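Local atomic coordinates of disulfide isomerase (Salmonella enterica subsp. enterica serovar Typhimurium, PDB entry 3L9U), a protein that takes part in disulfide-bond formation, probably by transferring its own redox-active disulfide to other proteins as a DsbA-like thiol:disulfide oxidoreductase. Residues A[3-7]-A[192-196]. Coordinates in Å, arbitrary orientation, origin at the centre of the assembly. Residues are numbered along the deposited sequence.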
loop_
_atom_site.group_PDB
_atom_site.type_symbol
_atom_site.label_atom_id
_atom_site.label_comp_id
_atom_site.label_asym_id
_atom_site.label_seq_id
_atom_site.Cartn_x
_atom_site.Cartn_y
_atom_site.Cartn_z
ATOM N N ALA A 3 5.113 -27.712 -6.815
ATOM C CA ALA A 3 6.429 -27.891 -6.205
ATOM C C ALA A 3 6.980 -26.573 -5.674
ATOM O O ALA A 3 6.411 -25.962 -4.769
ATOM C CB ALA A 3 7.380 -28.465 -7.217
ATOM N N SER A 4 8.116 -26.165 -6.231
ATOM C CA SER A 4 8.595 -24.789 -6.118
ATOM C C SER A 4 9.029 -24.338 -7.512
ATOM O O SER A 4 9.859 -24.976 -8.167
ATOM C CB SER A 4 9.724 -24.653 -5.095
ATOM O OG SER A 4 9.206 -24.287 -3.811
ATOM N N ALA A 5 8.438 -23.245 -7.970
ATOM C CA ALA A 5 8.539 -22.854 -9.364
ATOM C C ALA A 5 9.348 -21.586 -9.590
ATOM O O ALA A 5 9.700 -21.269 -10.726
ATOM C CB ALA A 5 7.142 -22.690 -9.950
ATOM N N PHE A 6 9.644 -20.858 -8.519
ATOM C CA PHE A 6 10.237 -19.530 -8.672
ATOM C C PHE A 6 11.659 -19.435 -8.139
ATOM O O PHE A 6 12.089 -20.256 -7.325
ATOM C CB PHE A 6 9.317 -18.472 -8.074
ATOM C CG PHE A 6 7.980 -18.427 -8.742
ATOM C CD1 PHE A 6 7.796 -17.670 -9.888
ATOM C CD2 PHE A 6 6.919 -19.179 -8.260
ATOM C CE1 PHE A 6 6.572 -17.639 -10.527
ATOM C CE2 PHE A 6 5.693 -19.156 -8.897
ATOM C CZ PHE A 6 5.518 -18.382 -10.033
ATOM N N THR A 7 12.375 -18.427 -8.618
ATOM C CA THR A 7 13.825 -18.389 -8.523
ATOM C C THR A 7 14.356 -17.213 -7.704
ATOM O O THR A 7 14.146 -16.049 -8.039
ATOM C CB THR A 7 14.451 -18.352 -9.946
ATOM O OG1 THR A 7 13.960 -19.463 -10.708
ATOM C CG2 THR A 7 15.957 -18.423 -9.872
ATOM N N GLU A 192 0.756 -17.291 -7.734
ATOM C CA GLU A 192 1.448 -18.520 -7.337
ATOM C C GLU A 192 2.787 -18.232 -6.659
ATOM O O GLU A 192 3.188 -18.940 -5.738
ATOM C CB GLU A 192 1.617 -19.459 -8.531
ATOM C CG GLU A 192 0.311 -20.063 -8.976
ATOM C CD GLU A 192 -0.405 -20.799 -7.854
ATOM O OE1 GLU A 192 0.266 -21.541 -7.099
ATOM O OE2 GLU A 192 -1.642 -20.633 -7.732
ATOM N N LEU A 193 3.472 -17.187 -7.112
ATOM C CA LEU A 193 4.707 -16.750 -6.465
ATOM C C LEU A 193 4.436 -16.377 -5.007
ATOM O O LEU A 193 5.145 -16.814 -4.091
ATOM C CB LEU A 193 5.312 -15.570 -7.225
ATOM C CG LEU A 193 6.509 -14.871 -6.579
ATOM C CD1 LEU A 193 7.646 -15.858 -6.258
ATOM C CD2 LEU A 193 6.988 -13.737 -7.475
ATOM N N VAL A 194 3.409 -15.563 -4.790
ATOM C CA VAL A 194 3.019 -15.212 -3.424
ATOM C C VAL A 194 2.687 -16.456 -2.586
ATOM O O VAL A 194 3.122 -16.561 -1.440
ATOM C CB VAL A 194 1.836 -14.210 -3.404
ATOM C CG1 VAL A 194 1.275 -14.040 -1.981
ATOM C CG2 VAL A 194 2.283 -12.865 -4.012
ATOM N N ARG A 195 1.929 -17.399 -3.152
ATOM C CA ARG A 195 1.557 -18.602 -2.404
ATOM C C ARG A 195 2.782 -19.436 -2.048
ATOM O O ARG A 195 2.885 -19.974 -0.945
ATOM C CB ARG A 195 0.549 -19.444 -3.187
ATOM C CG ARG A 195 -0.730 -18.701 -3.530
ATOM C CD ARG A 195 -1.688 -19.570 -4.327
ATOM N NE ARG A 195 -2.263 -20.613 -3.492
ATOM C CZ ARG A 195 -3.336 -20.455 -2.724
ATOM N NH1 ARG A 195 -3.971 -19.288 -2.685
ATOM N NH2 ARG A 195 -3.777 -21.471 -1.994
ATOM N N GLU A 196 3.716 -19.536 -2.984
ATOM C CA GLU A 196 4.962 -20.263 -2.750
ATOM C C GLU A 196 5.775 -19.614 -1.625
ATOM O O GLU A 196 6.296 -20.298 -0.734
ATOM C CB GLU A 196 5.776 -20.293 -4.046
ATOM C CG GLU A 196 7.103 -21.030 -3.966
ATOM C CD GLU A 196 7.627 -21.396 -5.346
ATOM O OE1 GLU A 196 6.898 -22.087 -6.093
ATOM O OE2 GLU A 196 8.763 -20.996 -5.687
HETATM O O HOH W 1 5.093 -23.970 -4.219
#
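The carboxylate of Glu196 takes up two consecutive backbone amides from the N-terminal segment. Ala5 N donates to Glu196 OE1 at 2.7 Å with an N-H···O angle of 165°, and Phe6 N donates to Glu196 OE2 at 3.0 Å with an angle of 151°, so that both carboxylate oxygens are used and the two bonds hold the irregular N-terminal segment at adjacent residues. To reach it, the Glu196 side chain runs outward from the helix with chi1 and chi2 both trans. OE1 has a second donor in water 1, which lies 3.2 Å from Glu196 OE1 and 2.5 Å from Ala3 O and donates to both, thereby serving the carbonyl of Ala3 as well. The next amide along, that of Thr7, turns to Asp11 instead. Segment 192-196 belongs to helix 187-198, the C-terminal helix of this DsbA-like thioredoxin fold, whereas 3-7 lies in the loop leading to the edge strand 12-14; the contact therefore brings the two ends of the chain together at the surface. Within the helix, Glu196 N is satisfied by Glu192 O at 2.9 Å. Beside these hydrogen bonds the Phe6 ring lies on the helix. Leu193 CB stands 3.9 Å from the ring centroid and only 6° off its normal, a CH-pi contact over the face, while Phe6 CG meets Leu193 CD1 at 3.6 Å. Leu193 also touches Ile179 of the sheet. Val194 and Arg195 pack against helix 45-52, and the guanidinium of Arg195 forms a salt bridge with Asp54.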